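Local coordinates for protein single-stranded-DNA-specific exonuclease RecJ (Thermus thermophilus, PDB 2ZXR) that degrades single-stranded DNA exonucleolytically from 5' to 3', using divalent metal ions, preferably magnesium, as cofactor, at residues Leu50-Leu55 and Leu195-Glu200. Residues are numbered along the deposited sequence; the frame is centred on the assembly and turned at random.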
# COMPACT_ATOMS: atom_id res chain seq x y z
N LEU A 50 6.20 20.11 -7.90
CA LEU A 50 7.35 19.33 -8.32
C LEU A 50 8.46 20.38 -8.32
O LEU A 50 8.43 21.32 -9.11
CB LEU A 50 7.17 18.79 -9.73
CG LEU A 50 8.39 18.00 -10.24
CD1 LEU A 50 8.70 16.85 -9.27
CD2 LEU A 50 8.09 17.48 -11.64
N ALA A 51 9.42 20.24 -7.42
CA ALA A 51 10.49 21.21 -7.33
C ALA A 51 11.86 20.56 -7.31
O ALA A 51 11.99 19.35 -7.16
CB ALA A 51 10.29 22.07 -6.07
N LEU A 52 12.89 21.38 -7.46
CA LEU A 52 14.25 20.88 -7.42
C LEU A 52 14.66 20.76 -5.95
O LEU A 52 14.93 21.78 -5.31
CB LEU A 52 15.19 21.83 -8.16
CG LEU A 52 16.70 21.53 -8.16
CD1 LEU A 52 16.97 20.17 -8.79
CD2 LEU A 52 17.43 22.62 -8.92
N LEU A 53 14.70 19.53 -5.43
CA LEU A 53 15.08 19.28 -4.03
C LEU A 53 16.54 19.61 -3.83
O LEU A 53 17.37 19.29 -4.66
CB LEU A 53 14.87 17.81 -3.67
CG LEU A 53 13.46 17.24 -3.73
CD1 LEU A 53 13.50 15.75 -3.42
CD2 LEU A 53 12.57 17.96 -2.73
N PRO A 54 16.89 20.23 -2.68
CA PRO A 54 18.26 20.62 -2.35
C PRO A 54 19.09 19.49 -1.75
O PRO A 54 19.56 19.59 -0.60
CB PRO A 54 18.04 21.76 -1.35
CG PRO A 54 16.88 21.25 -0.57
CD PRO A 54 15.94 20.70 -1.65
N LEU A 55 19.31 18.43 -2.52
CA LEU A 55 20.09 17.30 -2.03
C LEU A 55 21.53 17.73 -1.91
O LEU A 55 22.01 18.53 -2.71
CB LEU A 55 20.00 16.11 -3.00
CG LEU A 55 18.61 15.70 -3.48
CD1 LEU A 55 18.76 14.65 -4.58
CD2 LEU A 55 17.77 15.17 -2.33
N LEU A 195 19.90 16.19 -13.61
CA LEU A 195 19.75 16.82 -14.92
C LEU A 195 19.11 18.21 -14.72
O LEU A 195 19.47 19.18 -15.38
CB LEU A 195 18.86 15.96 -15.85
CG LEU A 195 18.56 16.57 -17.23
CD1 LEU A 195 19.85 16.79 -17.99
CD2 LEU A 195 17.62 15.66 -18.00
N TRP A 196 18.16 18.29 -13.79
CA TRP A 196 17.44 19.53 -13.50
C TRP A 196 18.40 20.60 -12.92
O TRP A 196 18.35 21.78 -13.30
CB TRP A 196 16.30 19.23 -12.52
CG TRP A 196 15.30 20.34 -12.30
CD1 TRP A 196 15.47 21.68 -12.52
CD2 TRP A 196 13.98 20.19 -11.76
NE1 TRP A 196 14.34 22.36 -12.14
CE2 TRP A 196 13.41 21.47 -11.67
CE3 TRP A 196 13.23 19.08 -11.33
CZ2 TRP A 196 12.12 21.69 -11.18
CZ3 TRP A 196 11.93 19.31 -10.84
CH2 TRP A 196 11.40 20.61 -10.77
N ALA A 197 19.25 20.17 -11.99
CA ALA A 197 20.23 21.07 -11.39
C ALA A 197 21.13 21.64 -12.50
O ALA A 197 21.44 22.83 -12.49
CB ALA A 197 21.07 20.31 -10.36
N LEU A 198 21.53 20.80 -13.45
CA LEU A 198 22.36 21.26 -14.56
C LEU A 198 21.60 22.28 -15.43
O LEU A 198 22.17 23.28 -15.88
CB LEU A 198 22.80 20.07 -15.42
CG LEU A 198 23.59 20.41 -16.70
CD1 LEU A 198 24.90 21.13 -16.34
CD2 LEU A 198 23.88 19.15 -17.50
N HIS A 199 20.32 22.01 -15.70
CA HIS A 199 19.50 22.93 -16.50
C HIS A 199 19.42 24.29 -15.81
O HIS A 199 19.48 25.34 -16.45
CB HIS A 199 18.08 22.37 -16.67
CG HIS A 199 17.98 21.40 -17.80
ND1 HIS A 199 16.92 21.40 -18.69
CD2 HIS A 199 18.86 20.47 -18.26
CE1 HIS A 199 17.16 20.52 -19.64
NE2 HIS A 199 18.33 19.95 -19.40
N GLU A 200 19.26 24.26 -14.50
CA GLU A 200 19.21 25.49 -13.74
C GLU A 200 20.51 26.27 -13.94
O GLU A 200 20.46 27.47 -14.20
CB GLU A 200 19.00 25.18 -12.26
CG GLU A 200 17.63 24.61 -11.99
CD GLU A 200 16.63 25.69 -11.64
OE1 GLU A 200 15.40 25.50 -11.89
OE2 GLU A 200 17.08 26.72 -11.10
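The indole of Trp196 carries one face against Leu52 and its far edge against Leu50. Over the five-membered ring stands CB of Leu52, 4.0 Å from the centroid and only 12° off the ring normal, a CH-pi contact; at the rim, in the plane of the ring, the carbonyl O of Leu50 comes within 3.5 Å of CH2. Between the two, the peptide joining Ala51 to Leu52 runs past the six-membered ring, with Leu52 N on the same face as its CB. This is loop-on-helix packing against helix 187-201 of the DHH-family phosphoesterase domain: the irregular segment 50-55, which leads toward helix 60-70, packs against that helix away from the metal site. Tryptophan suits the place because a long flat surface can cover both backbone and aliphatic side chains of an extended chain. With CG anti to the backbone N (chi1 -169°), the indole runs out from the helix alongside the loop, and Leu52 passes over its face in the opposite direction.

Leucine at 52 supplies branches as well as a CB: CD1 sits 3.9 Å from Trp196 CG and also approaches Ala197, whose small methyl lets the branch come close to the helix backbone. The other branch, CD2, lies 3.7 Å from Glu200 CG, so the glutamate contributes its aliphatic part to the contact while its carboxylate turns to the indole N-H. At the opposite end of the indole, Leu50 lays CG 3.8 Å from CZ3, and its side chain also touches Trp228 and Leu232 of helix 227-239. The indole N-H of Trp228 (NE1) is hydrogen-bonded to the carbonyl O of Ala51, tying the loop to that second helix. One turn along helix 187-201, Glu200 bends at chi2 and accepts a weak hydrogen bond on OE1 from Trp196 NE1, 3.3 Å long with an angle of 142° at the hydrogen.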